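Local coordinates for putative cell surface protein, similar to internalin proteins (Listeria monocytogenes EGD-e, PDB 5KZS), which is of unknown function but, as an internalin-like leucine-rich-repeat surface protein, probably binds a protein partner of the host, at residues G281-D286 with Y314-Q319; V247-I252 with D334-V339; T257-L262 with T299-L304; N225-L230 with E241-T246; I264-A269 with T293-D298. All blocks are in the same frame, centred on the assembly; numbering follows the deposited sequence.

Contacts 1, 2, 3 and 5 lie in the C-terminal beta domain, which is consistent with the Ig-like domain of internalins. Contact 4 joins that domain to the end of the repeats. Contacts 1 and 2 use adjacent strands, 312-320 and 331-339. Contact 3 lies across the domain core from contact 2, and Gln250 of contact 2 reaches Thr259 of contact 3. Contacts 3 and 5 share the hairpin of strands 289-296 and 301-304. Contacts 1 to 3 are sheet ladders with one apolar, core-facing side and one more polar side. Contact 4 is mostly polar and includes a water. Contact 5 is apolar packing of buried rings against an exposed turn, without hydrogen bonds.

Contact 1: residues G281-D286 with Y314-Q319; sequences GSYSAD and YNFNVQ
The two faces of the antiparallel pair 281-283 and 314-319 are packed very differently. The tight face carries Tyr283, Tyr314 and Phe316, an aromatic cluster. Tyr283 and Phe316 form a non-hydrogen-bonded pair. Tyr283 CB sits over the centre of the Phe316 ring, 3.7 Å from the centroid, as a CH-pi contact. CG of Tyr283 takes the crowded position between backbone N and carbonyl carbon (chi1 73°). Tyr314 runs beside Tyr283 and turns its ring edge to the Tyr283 face, with planes 71° apart. In this edge-to-face pair, CD1 of Tyr314 is 3.7 Å from CD1 of Tyr283. Leu309 touches all three of these side chains, and Tyr314 OH is bonded to Ser310 O.

The other face holds Ser282 and Asn317, a hydrogen-bonded pair. Asn317 N gives a bond of 2.9 Å to Ser282 O, and Ser282 N returns one of 3.0 Å to Asn317 O. Gln319 NE2 holds the Asn317 amide at OD1. Past the strand end, Ser284 N still reaches Asn315 O at 3.0 Å, but Ser284 is exposed and the chain then leaves. The backbone bonds thus fix the register, while the aromatic face supplies most of the apolar packing.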
# COMPACT_ATOMS: atom_id res chain seq x y z
N GLY A 281 24.65 17.87 10.86
CA GLY A 281 25.13 16.90 11.83
C GLY A 281 25.08 17.46 13.24
O GLY A 281 25.46 18.62 13.48
N SER A 282 24.64 16.63 14.19
CA SER A 282 24.42 17.08 15.56
C SER A 282 24.33 15.92 16.51
O SER A 282 23.81 14.88 16.15
CB SER A 282 23.11 17.87 15.64
OG SER A 282 22.05 17.15 15.02
N TYR A 283 24.80 16.11 17.74
CA TYR A 283 24.63 15.11 18.78
C TYR A 283 23.68 15.62 19.86
O TYR A 283 23.48 16.82 20.00
CB TYR A 283 25.99 14.70 19.36
CG TYR A 283 26.67 15.72 20.25
CD1 TYR A 283 26.39 15.79 21.62
CD2 TYR A 283 27.62 16.61 19.73
CE1 TYR A 283 27.01 16.71 22.45
CE2 TYR A 283 28.25 17.54 20.55
CZ TYR A 283 27.94 17.58 21.91
OH TYR A 283 28.56 18.51 22.73
N SER A 284 23.12 14.69 20.63
CA SER A 284 22.08 14.99 21.61
C SER A 284 22.62 15.49 22.96
O SER A 284 23.68 15.07 23.42
CB SER A 284 21.17 13.76 21.82
OG SER A 284 20.89 13.53 23.19
N ALA A 285 21.87 16.40 23.57
CA ALA A 285 22.09 16.85 24.96
C ALA A 285 20.77 17.45 25.48
O ALA A 285 19.71 17.17 24.91
CB ALA A 285 23.23 17.86 25.03
N ASP A 286 20.81 18.25 26.55
CA ASP A 286 19.62 18.99 27.01
C ASP A 286 18.99 19.74 25.84
O ASP A 286 17.78 19.63 25.59
CB ASP A 286 19.97 19.97 28.15
CG ASP A 286 20.08 19.30 29.51
OD1 ASP A 286 19.19 18.50 29.87
OD2 ASP A 286 21.06 19.59 30.23
N TYR A 314 28.27 9.40 22.48
CA TYR A 314 27.49 10.45 21.85
C TYR A 314 26.42 9.91 20.91
O TYR A 314 26.73 9.20 19.95
CB TYR A 314 28.43 11.35 21.05
CG TYR A 314 29.38 12.17 21.90
CD1 TYR A 314 28.95 13.33 22.54
CD2 TYR A 314 30.71 11.79 22.06
CE1 TYR A 314 29.81 14.09 23.32
CE2 TYR A 314 31.59 12.55 22.83
CZ TYR A 314 31.14 13.70 23.45
OH TYR A 314 32.00 14.45 24.21
N ASN A 315 25.15 10.25 21.17
CA ASN A 315 24.06 9.89 20.27
C ASN A 315 24.01 10.89 19.13
O ASN A 315 23.49 12.00 19.29
CB ASN A 315 22.72 9.87 21.01
CG ASN A 315 22.67 8.80 22.08
OD1 ASN A 315 23.07 7.66 21.85
ND2 ASN A 315 22.17 9.16 23.25
N PHE A 316 24.55 10.51 17.98
CA PHE A 316 24.62 11.40 16.82
C PHE A 316 23.43 11.24 15.90
O PHE A 316 22.73 10.22 15.95
CB PHE A 316 25.92 11.20 16.03
CG PHE A 316 27.02 12.14 16.43
CD1 PHE A 316 27.82 11.88 17.54
CD2 PHE A 316 27.23 13.32 15.71
CE1 PHE A 316 28.82 12.77 17.92
CE2 PHE A 316 28.23 14.20 16.09
CZ PHE A 316 29.02 13.93 17.19
N ASN A 317 23.20 12.27 15.09
CA ASN A 317 22.38 12.15 13.90
C ASN A 317 22.77 13.13 12.81
O ASN A 317 23.36 14.17 13.06
CB ASN A 317 20.88 12.30 14.19
CG ASN A 317 20.47 13.72 14.55
OD1 ASN A 317 20.01 14.49 13.69
ND2 ASN A 317 20.65 14.07 15.81
N VAL A 318 22.39 12.77 11.60
CA VAL A 318 22.46 13.64 10.45
C VAL A 318 20.99 13.91 10.10
O VAL A 318 20.15 13.05 10.32
CB VAL A 318 23.26 12.93 9.32
CG1 VAL A 318 22.70 13.19 7.92
CG2 VAL A 318 24.73 13.33 9.40
N GLN A 319 20.69 15.11 9.62
CA GLN A 319 19.37 15.50 9.14
C GLN A 319 19.49 16.23 7.82
O GLN A 319 20.37 17.07 7.66
CB GLN A 319 18.69 16.43 10.13
CG GLN A 319 17.95 15.72 11.24
CD GLN A 319 17.39 16.69 12.27
OE1 GLN A 319 16.77 17.70 11.91
NE2 GLN A 319 17.60 16.40 13.55

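Contact 2: residues V247-I252 with D334-V339; sequences VPDQII and DWVLTV
Ile252, Trp335 and Val247 have the most surface buried where 247-252 runs parallel to 334-339. Ile252 closes one end. Its CG1 takes the crowded position between backbone N and carbonyl carbon (chi1 52°). The Ile252 side chain crosses Leu337 at about a right angle, with its CD1 3.9 Å from Leu337 CD2, and lies alongside Val339, with the same CD1 3.9 Å from Val339 CG2. The backbone N of Ile252 is bonded to Thr338 O at 3.0 Å, nearly along the C=O axis.

Trp335 and Val247 pack at the other end, side by side and pointing the same way. Val247 CG1 touches the indole near its rim, 3.8 Å from Trp335 CE3. Where the indole joins the backbone, Trp335 CB lies 3.3 Å from Val247 O. Val247 N is bonded to Asp334 O. Ile260 of the strand across the domain core touches both residues.

Between these ends the first strand is interrupted. Here the Asp249 side chain takes over as acceptor: Val336 N gives a straight bond of 3.2 Å to Asp249 OD1, met from above the carboxylate plane. The ladder then resumes, with Gln250 N bonded to Val336 O and Thr338 N bonded to Gln250 O at 2.9 Å. Gln250 CB packs on Leu337 CD1, and its NE2 is bonded to Thr259 O. A carboxylate that accepts a main-chain N-H is probably favoured in its charged form, so Asp249 can bridge the break in the ladder while apolar side chains pack at either end of it.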
# COMPACT_ATOMS: atom_id res chain seq x y z
N VAL A 247 22.88 4.32 10.78
CA VAL A 247 24.12 3.99 10.12
C VAL A 247 24.93 3.29 11.23
O VAL A 247 24.60 3.40 12.42
CB VAL A 247 24.70 5.28 9.47
CG1 VAL A 247 25.85 5.88 10.26
CG2 VAL A 247 25.06 5.03 8.00
N PRO A 248 25.96 2.51 10.85
CA PRO A 248 26.63 1.75 11.91
C PRO A 248 27.37 2.61 12.92
O PRO A 248 27.95 3.65 12.57
CB PRO A 248 27.61 0.85 11.13
CG PRO A 248 27.11 0.81 9.73
CD PRO A 248 26.44 2.14 9.51
N ASP A 249 27.37 2.15 14.17
CA ASP A 249 28.07 2.82 15.27
C ASP A 249 29.57 2.84 15.00
O ASP A 249 30.08 2.01 14.24
CB ASP A 249 27.80 2.11 16.60
CG ASP A 249 26.32 2.09 16.97
OD1 ASP A 249 25.50 2.72 16.26
OD2 ASP A 249 25.97 1.42 17.98
N GLN A 250 30.28 3.80 15.61
CA GLN A 250 31.72 3.97 15.39
C GLN A 250 32.46 4.27 16.68
O GLN A 250 31.88 4.76 17.65
CB GLN A 250 32.01 5.08 14.38
CG GLN A 250 31.90 4.67 12.92
CD GLN A 250 32.25 5.80 11.96
OE1 GLN A 250 33.09 6.64 12.25
NE2 GLN A 250 31.61 5.81 10.80
N ILE A 251 33.75 3.96 16.65
CA ILE A 251 34.68 4.32 17.71
C ILE A 251 35.82 5.13 17.05
O ILE A 251 36.42 4.70 16.06
CB ILE A 251 35.21 3.06 18.45
CG1 ILE A 251 34.05 2.29 19.11
CG2 ILE A 251 36.23 3.44 19.51
CD1 ILE A 251 34.36 0.85 19.48
N ILE A 252 36.07 6.33 17.57
CA ILE A 252 37.16 7.20 17.09
C ILE A 252 38.02 7.65 18.25
O ILE A 252 37.57 7.66 19.41
CB ILE A 252 36.66 8.46 16.34
CG1 ILE A 252 35.63 9.24 17.17
CG2 ILE A 252 36.09 8.09 14.97
CD1 ILE A 252 35.51 10.69 16.78
N ASP A 334 20.56 8.04 12.49
CA ASP A 334 21.20 8.07 13.81
C ASP A 334 22.33 7.03 13.96
O ASP A 334 22.38 6.02 13.24
CB ASP A 334 20.16 7.80 14.90
CG ASP A 334 18.94 8.70 14.79
OD1 ASP A 334 18.98 9.71 14.05
OD2 ASP A 334 17.94 8.40 15.46
N TRP A 335 23.24 7.30 14.89
CA TRP A 335 24.21 6.30 15.33
C TRP A 335 24.88 6.74 16.63
O TRP A 335 24.87 7.92 16.96
CB TRP A 335 25.27 6.01 14.26
CG TRP A 335 26.26 7.09 14.07
CD1 TRP A 335 27.53 7.12 14.57
CD2 TRP A 335 26.09 8.29 13.33
NE1 TRP A 335 28.16 8.27 14.19
CE2 TRP A 335 27.30 9.01 13.42
CE3 TRP A 335 25.03 8.83 12.59
CZ2 TRP A 335 27.48 10.26 12.80
CZ3 TRP A 335 25.21 10.09 11.98
CH2 TRP A 335 26.43 10.78 12.09
N VAL A 336 25.43 5.77 17.35
CA VAL A 336 26.20 6.03 18.56
C VAL A 336 27.67 6.13 18.17
O VAL A 336 28.18 5.24 17.49
CB VAL A 336 26.00 4.91 19.61
CG1 VAL A 336 26.95 5.10 20.81
CG2 VAL A 336 24.55 4.86 20.08
N LEU A 337 28.32 7.22 18.58
CA LEU A 337 29.76 7.42 18.40
C LEU A 337 30.49 7.45 19.74
O LEU A 337 30.25 8.34 20.57
CB LEU A 337 30.03 8.74 17.68
CG LEU A 337 31.47 9.03 17.25
CD1 LEU A 337 31.87 8.10 16.11
CD2 LEU A 337 31.60 10.48 16.82
N THR A 338 31.39 6.49 19.95
CA THR A 338 32.20 6.43 21.16
C THR A 338 33.55 7.11 20.88
O THR A 338 34.23 6.78 19.91
CB THR A 338 32.40 4.98 21.62
OG1 THR A 338 31.11 4.43 21.94
CG2 THR A 338 33.32 4.89 22.84
N VAL A 339 33.89 8.08 21.73
CA VAL A 339 35.17 8.77 21.66
C VAL A 339 35.99 8.35 22.87
O VAL A 339 35.52 8.44 24.00
CB VAL A 339 34.97 10.30 21.64
CG1 VAL A 339 36.31 11.03 21.62
CG2 VAL A 339 34.12 10.71 20.44

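Contact 3: residues T257-L262 with T299-L304; sequences TCTIQL and TESITL
Strand 258-261 forms an edge of the C-terminal domain's mixed sheet and pairs antiparallel with strand 301-304. Cys258 with Leu304 and Ile260 with Ile302 are the hydrogen-bonded pairs. The shortest backbone bond between the two strands runs from Leu304 N to Cys258 O, 2.7 Å and nearly along the C=O axis. Ile260 N is bonded to Ile302 O at 2.9 Å, and Ile302 N returns a bond to Ile260 O. Leu262 N adds a longer but straight bond of 3.3 Å to Glu300 O.

One face is polar. Thr259 and Thr303 cross obliquely there, each with OG1 anti to its carbonyl carbon. Their two OG1 atoms are 3.1 Å apart and hydrogen-bonded, and either could give the proton. Each methyl therefore lies anti to its backbone N. CG2 of Thr259 presses on Ser301 CB at 3.5 Å, tighter than usual carbon contact.

The other face is apolar. Cys258, Ile260, Ile302 and Leu304 lie on it. The tip of Leu262 crosses that of Ile302 obliquely, with CD2 of Leu262 4.0 Å from CD1 of Ile302. Leu304 and Ile260 both rest on Trp335 and Val318.

Glu300 has a positive phi (46°), and both Glu300 and Ser301 face Asn296. This is the G1 bulge that closes the hairpin of strands 289-296 and 301-304. A polar outer face, an apolar inner face and an edge strand laid over opposing strands are typical of a beta sandwich, consistent with an Ig-like domain.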
# COMPACT_ATOMS: atom_id res chain seq x y z
N THR A 257 37.97 13.42 13.16
CA THR A 257 36.68 13.62 12.54
C THR A 257 35.92 12.29 12.41
O THR A 257 36.50 11.20 12.55
CB THR A 257 36.82 14.29 11.15
OG1 THR A 257 37.79 13.60 10.36
CG2 THR A 257 37.24 15.76 11.30
N CYS A 258 34.62 12.37 12.16
CA CYS A 258 33.80 11.19 11.91
C CYS A 258 33.20 11.25 10.51
O CYS A 258 32.55 12.23 10.15
CB CYS A 258 32.66 11.08 12.94
SG CYS A 258 31.61 9.64 12.64
N THR A 259 33.42 10.20 9.73
CA THR A 259 32.86 10.10 8.40
C THR A 259 31.89 8.91 8.35
O THR A 259 32.20 7.83 8.88
CB THR A 259 33.98 9.94 7.35
OG1 THR A 259 34.86 11.07 7.43
CG2 THR A 259 33.39 9.86 5.93
N ILE A 260 30.73 9.13 7.73
CA ILE A 260 29.73 8.07 7.54
C ILE A 260 29.44 7.91 6.05
O ILE A 260 29.64 8.84 5.28
CB ILE A 260 28.43 8.35 8.33
CG1 ILE A 260 27.82 9.71 7.95
CG2 ILE A 260 28.71 8.30 9.83
CD1 ILE A 260 26.39 9.88 8.41
N GLN A 261 29.00 6.72 5.66
CA GLN A 261 28.54 6.47 4.29
C GLN A 261 27.03 6.62 4.29
O GLN A 261 26.36 6.21 5.24
CB GLN A 261 28.94 5.05 3.82
CG GLN A 261 30.44 4.71 3.94
CD GLN A 261 31.33 5.61 3.08
OE1 GLN A 261 30.95 6.00 1.97
NE2 GLN A 261 32.52 5.95 3.60
N LEU A 262 26.48 7.24 3.24
CA LEU A 262 25.04 7.46 3.13
C LEU A 262 24.64 7.75 1.68
O LEU A 262 24.32 8.90 1.33
CB LEU A 262 24.61 8.61 4.06
CG LEU A 262 23.13 8.88 4.25
CD1 LEU A 262 22.44 7.61 4.75
CD2 LEU A 262 22.91 10.03 5.22
N THR A 299 33.05 9.90 -2.82
CA THR A 299 32.99 8.79 -1.88
C THR A 299 31.59 8.56 -1.29
O THR A 299 31.40 7.64 -0.49
CB THR A 299 33.98 9.03 -0.74
OG1 THR A 299 33.69 10.29 -0.12
CG2 THR A 299 35.41 9.06 -1.27
N GLU A 300 30.61 9.38 -1.70
CA GLU A 300 29.25 9.34 -1.15
C GLU A 300 29.26 9.25 0.38
O GLU A 300 28.55 8.45 0.99
CB GLU A 300 28.44 8.19 -1.78
CG GLU A 300 28.32 8.30 -3.30
CD GLU A 300 27.13 7.53 -3.88
OE1 GLU A 300 26.87 6.39 -3.45
OE2 GLU A 300 26.46 8.08 -4.79
N SER A 301 30.11 10.09 0.98
CA SER A 301 30.24 10.19 2.43
C SER A 301 29.97 11.60 2.92
O SER A 301 30.06 12.58 2.17
CB SER A 301 31.61 9.70 2.93
OG SER A 301 32.55 9.53 1.89
N ILE A 302 29.61 11.67 4.19
CA ILE A 302 29.36 12.91 4.88
C ILE A 302 30.30 12.90 6.08
O ILE A 302 30.37 11.90 6.79
CB ILE A 302 27.88 13.01 5.30
CG1 ILE A 302 27.01 13.27 4.06
CG2 ILE A 302 27.65 14.12 6.34
CD1 ILE A 302 25.55 12.90 4.25
N THR A 303 31.03 14.01 6.27
CA THR A 303 31.99 14.15 7.36
C THR A 303 31.50 15.15 8.39
O THR A 303 31.09 16.25 8.04
CB THR A 303 33.37 14.57 6.82
OG1 THR A 303 33.83 13.57 5.90
CG2 THR A 303 34.38 14.71 7.95
N LEU A 304 31.53 14.73 9.65
CA LEU A 304 31.20 15.60 10.77
C LEU A 304 32.49 15.98 11.48
O LEU A 304 33.31 15.12 11.79
CB LEU A 304 30.28 14.88 11.76
CG LEU A 304 29.01 14.09 11.34
CD1 LEU A 304 27.93 14.32 12.39
CD2 LEU A 304 28.47 14.43 9.96

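Contact 4: residues N225-L230 with E241-T246; sequences NHLNEL and ENQSGT
The backbones of 225-228 and 242-246 run 52° apart, and Ser244 N gives a bond of 3.1 Å to Asn225 O, nearly along the C=O axis. The side chain of Gln243 supplies the next link. Its CG is anti to the backbone N, and the chain bends at chi2 (78°). This brings Gln243 OE1 to Leu227 N, which gives a straight bond of 3.1 Å in the amide plane, on a lone pair. Gln243 NE2 is held by Asn242 O and Leu222 O, so both ends of the amide are gripped.

His226 points ND1 at Ser244 O, 2.5 Å away and in the ring plane. The same N-H has a weak second bond to Ser244 OG at 2.9 Å. ND1 is thus the protonated nitrogen of this link.

This is the joint where the leucine-rich repeats pass into the C-terminal, probably Ig-like, domain. Asn225 sits at the consensus asparagine position of a repeat. It bonds Leu204 N through OD1, and Leu199 O and Leu222 O through ND2. Strand 243-252 starts the new domain.

Farther along, Asn228 ND2 gives a bond of 2.9 Å to Thr246 O, which lies in the plane of the Asn228 amide. A water takes the N-H of Thr246 at 3.1 Å. It also lies 2.9 Å from His226 O and 2.7 Å from Asn228 OD1.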
# COMPACT_ATOMS: atom_id res chain seq x y z
N ASN A 225 10.24 5.20 4.76
CA ASN A 225 10.91 3.91 4.90
C ASN A 225 12.30 4.16 5.54
O ASN A 225 12.61 5.30 5.96
CB ASN A 225 11.01 3.24 3.52
CG ASN A 225 9.72 2.51 3.13
OD1 ASN A 225 9.44 1.43 3.64
ND2 ASN A 225 8.95 3.10 2.22
N HIS A 226 13.14 3.13 5.63
CA HIS A 226 14.40 3.26 6.35
C HIS A 226 15.62 2.87 5.52
O HIS A 226 16.54 2.22 6.02
CB HIS A 226 14.33 2.42 7.63
CG HIS A 226 13.04 2.56 8.38
ND1 HIS A 226 12.79 3.60 9.25
CD2 HIS A 226 11.93 1.79 8.39
CE1 HIS A 226 11.58 3.46 9.75
NE2 HIS A 226 11.04 2.37 9.25
N LEU A 227 15.66 3.31 4.26
CA LEU A 227 16.76 2.93 3.36
C LEU A 227 18.01 3.80 3.54
O LEU A 227 17.91 5.02 3.70
CB LEU A 227 16.32 3.01 1.90
CG LEU A 227 15.12 2.17 1.50
CD1 LEU A 227 14.87 2.34 0.01
CD2 LEU A 227 15.34 0.70 1.83
N ASN A 228 19.18 3.15 3.52
CA ASN A 228 20.47 3.82 3.44
C ASN A 228 20.89 4.03 2.00
O ASN A 228 21.75 4.84 1.71
CB ASN A 228 21.54 3.02 4.17
CG ASN A 228 21.30 2.96 5.66
OD1 ASN A 228 20.45 2.21 6.11
ND2 ASN A 228 22.04 3.74 6.43
N GLU A 229 20.28 3.29 1.09
CA GLU A 229 20.70 3.30 -0.30
C GLU A 229 19.53 2.87 -1.16
O GLU A 229 18.79 1.94 -0.80
CB GLU A 229 21.92 2.37 -0.48
CG GLU A 229 22.06 1.71 -1.85
CD GLU A 229 23.46 1.19 -2.11
OE1 GLU A 229 24.10 1.70 -3.05
OE2 GLU A 229 23.94 0.28 -1.37
N LEU A 230 19.40 3.54 -2.29
CA LEU A 230 18.30 3.35 -3.21
C LEU A 230 18.67 2.43 -4.37
O LEU A 230 19.79 2.47 -4.87
CB LEU A 230 17.86 4.70 -3.77
CG LEU A 230 17.52 5.83 -2.78
CD1 LEU A 230 17.09 7.07 -3.55
CD2 LEU A 230 16.47 5.44 -1.76
N GLU A 241 10.64 12.13 0.35
CA GLU A 241 10.85 13.35 1.12
C GLU A 241 11.21 13.07 2.56
O GLU A 241 11.99 13.82 3.16
CB GLU A 241 9.62 14.26 1.04
CG GLU A 241 9.44 14.83 -0.36
CD GLU A 241 8.44 15.98 -0.45
OE1 GLU A 241 7.32 15.89 0.11
OE2 GLU A 241 8.79 16.98 -1.11
N ASN A 242 10.66 12.01 3.13
CA ASN A 242 10.98 11.62 4.49
C ASN A 242 11.56 10.20 4.52
O ASN A 242 11.20 9.35 3.71
CB ASN A 242 9.73 11.68 5.34
CG ASN A 242 8.92 12.94 5.09
OD1 ASN A 242 9.34 14.03 5.46
ND2 ASN A 242 7.76 12.79 4.45
N GLN A 243 12.46 9.97 5.48
CA GLN A 243 13.17 8.70 5.60
C GLN A 243 13.86 8.71 6.96
O GLN A 243 14.35 9.74 7.40
CB GLN A 243 14.17 8.53 4.45
CG GLN A 243 14.47 7.08 4.06
CD GLN A 243 13.41 6.38 3.18
OE1 GLN A 243 13.51 5.17 2.93
NE2 GLN A 243 12.44 7.13 2.67
N SER A 244 13.84 7.58 7.66
CA SER A 244 14.44 7.52 9.00
C SER A 244 15.22 6.25 9.08
O SER A 244 14.68 5.19 8.76
CB SER A 244 13.38 7.56 10.11
OG SER A 244 12.64 6.36 10.23
N GLY A 245 16.48 6.33 9.51
CA GLY A 245 17.31 5.14 9.61
C GLY A 245 18.44 5.25 10.60
O GLY A 245 18.51 6.19 11.38
N THR A 246 19.30 4.25 10.57
CA THR A 246 20.57 4.31 11.26
C THR A 246 21.70 3.94 10.32
O THR A 246 21.52 3.37 9.23
CB THR A 246 20.62 3.43 12.54
OG1 THR A 246 20.53 2.03 12.20
CG2 THR A 246 19.52 3.84 13.55
O HOH W 1 18.58 2.66 8.03

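Contact 5: residues I264-A269 with T293-D298; sequences IYFQLA and TTTNAD
Phe266 reaches from helix 264-269 with one corner of its ring against residues 295-297. Its CG is anti to the carbonyl carbon and beside the backbone N (chi1 -60°). The ring meets the second segment obliquely, through CD2, CE2 and CZ. CE2 of Phe266 lies 3.5 Å from Ala297 CA. CZ of Phe266 is 3.5 Å from Asn296 O. The same CZ is 3.9 Å from Thr295 CB, where the two side chains cross obliquely. Next to CE2, CD2 of Phe266 meets Ala297 CB at 4.0 Å.

Thr295 holds its OG1 in the crowded position between N and the carbonyl carbon (chi1 78°). Its methyl CG2 touches Tyr265 CE2 loosely, at 4.3 Å. Tyr265 is the second ring of the site. Its CD2 stands 3.6 Å above the plane of the Phe266 ring, over the centre. Its OH is bonded to Pro277 O, and its ring makes an edge-to-face pair with Phe320.

The helix lies over the end of the hairpin formed by strands 289-296 and 301-304. It connects strand 258-261 to strand 279-283 in the C-terminal, probably Ig-like, domain. Helix and strand axes cross at -68°, with a closest approach of 10.5 Å, so the gap between the backbones is spanned mainly by Phe266. Ser301 and Glu300 of the neighbouring strand and its bulge also touch Phe266.

No hydrogen bond crosses between the two segments. The rings are buried, whereas Thr295, Asn296 and Ala297 are exposed. Ile264 and Leu268 of the same helix touch Leu230, near the joint with the repeats.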
# COMPACT_ATOMS: atom_id res chain seq x y z
N ILE A 264 22.06 7.35 -0.13
CA ILE A 264 20.73 7.94 -0.34
C ILE A 264 20.77 9.45 -0.55
O ILE A 264 20.10 9.96 -1.46
CB ILE A 264 19.71 7.54 0.78
CG1 ILE A 264 18.29 7.94 0.38
CG2 ILE A 264 20.07 8.11 2.14
CD1 ILE A 264 17.21 7.36 1.27
N TYR A 265 21.59 10.16 0.23
CA TYR A 265 21.72 11.61 0.08
C TYR A 265 22.10 11.99 -1.36
O TYR A 265 21.44 12.84 -1.99
CB TYR A 265 22.73 12.20 1.07
CG TYR A 265 22.95 13.69 0.85
CD1 TYR A 265 22.11 14.64 1.44
CD2 TYR A 265 23.98 14.15 0.02
CE1 TYR A 265 22.30 16.00 1.21
CE2 TYR A 265 24.17 15.51 -0.21
CZ TYR A 265 23.34 16.43 0.39
OH TYR A 265 23.55 17.77 0.15
N PHE A 266 23.14 11.35 -1.87
CA PHE A 266 23.76 11.76 -3.15
C PHE A 266 22.98 11.22 -4.32
O PHE A 266 23.00 11.78 -5.41
CB PHE A 266 25.21 11.30 -3.23
CG PHE A 266 26.07 11.86 -2.14
CD1 PHE A 266 26.15 11.24 -0.89
CD2 PHE A 266 26.78 13.03 -2.34
CE1 PHE A 266 26.93 11.76 0.12
CE2 PHE A 266 27.57 13.56 -1.33
CZ PHE A 266 27.64 12.92 -0.10
N GLN A 267 22.31 10.09 -4.07
CA GLN A 267 21.35 9.56 -5.01
C GLN A 267 20.17 10.52 -5.18
O GLN A 267 19.81 10.88 -6.31
CB GLN A 267 20.90 8.18 -4.55
CG GLN A 267 21.96 7.12 -4.79
CD GLN A 267 21.59 5.77 -4.21
OE1 GLN A 267 21.39 5.62 -3.00
NE2 GLN A 267 21.52 4.77 -5.07
N LEU A 268 19.60 10.96 -4.06
CA LEU A 268 18.49 11.94 -4.10
C LEU A 268 18.92 13.25 -4.73
O LEU A 268 18.20 13.82 -5.55
CB LEU A 268 17.94 12.21 -2.70
CG LEU A 268 17.14 11.08 -2.06
CD1 LEU A 268 16.75 11.44 -0.63
CD2 LEU A 268 15.92 10.73 -2.90
N ALA A 269 20.12 13.70 -4.35
CA ALA A 269 20.73 14.90 -4.91
C ALA A 269 20.83 14.79 -6.43
O ALA A 269 20.39 15.69 -7.15
CB ALA A 269 22.11 15.14 -4.31
N THR A 293 29.71 20.35 9.16
CA THR A 293 29.29 19.18 8.40
C THR A 293 29.44 19.39 6.90
O THR A 293 28.91 20.35 6.36
CB THR A 293 27.84 18.85 8.79
OG1 THR A 293 27.82 18.34 10.14
CG2 THR A 293 27.23 17.81 7.87
N THR A 294 30.13 18.47 6.23
CA THR A 294 30.50 18.62 4.81
C THR A 294 30.24 17.34 4.04
O THR A 294 30.20 16.27 4.64
CB THR A 294 31.98 19.00 4.65
OG1 THR A 294 32.79 18.18 5.51
CG2 THR A 294 32.19 20.47 5.00
N THR A 295 30.09 17.45 2.72
CA THR A 295 29.74 16.31 1.88
C THR A 295 30.74 16.10 0.76
O THR A 295 31.03 17.03 0.01
CB THR A 295 28.31 16.46 1.26
OG1 THR A 295 28.32 17.37 0.15
CG2 THR A 295 27.31 16.92 2.32
N ASN A 296 31.26 14.87 0.64
CA ASN A 296 32.06 14.45 -0.52
C ASN A 296 31.27 13.50 -1.44
O ASN A 296 30.96 12.37 -1.07
CB ASN A 296 33.38 13.79 -0.09
CG ASN A 296 34.38 13.67 -1.25
OD1 ASN A 296 34.01 13.32 -2.38
ND2 ASN A 296 35.65 13.98 -0.98
N ALA A 297 31.00 13.98 -2.65
CA ALA A 297 30.21 13.25 -3.64
C ALA A 297 30.91 12.03 -4.21
O ALA A 297 30.25 11.01 -4.44
CB ALA A 297 29.78 14.18 -4.77
N ASP A 298 32.22 12.11 -4.43
CA ASP A 298 32.97 10.98 -5.00
C ASP A 298 32.96 9.73 -4.13
O ASP A 298 32.85 8.62 -4.65
CB ASP A 298 34.42 11.37 -5.32
CG ASP A 298 34.57 11.95 -6.71
OD1 ASP A 298 33.71 12.75 -7.12
OD2 ASP A 298 35.56 11.59 -7.39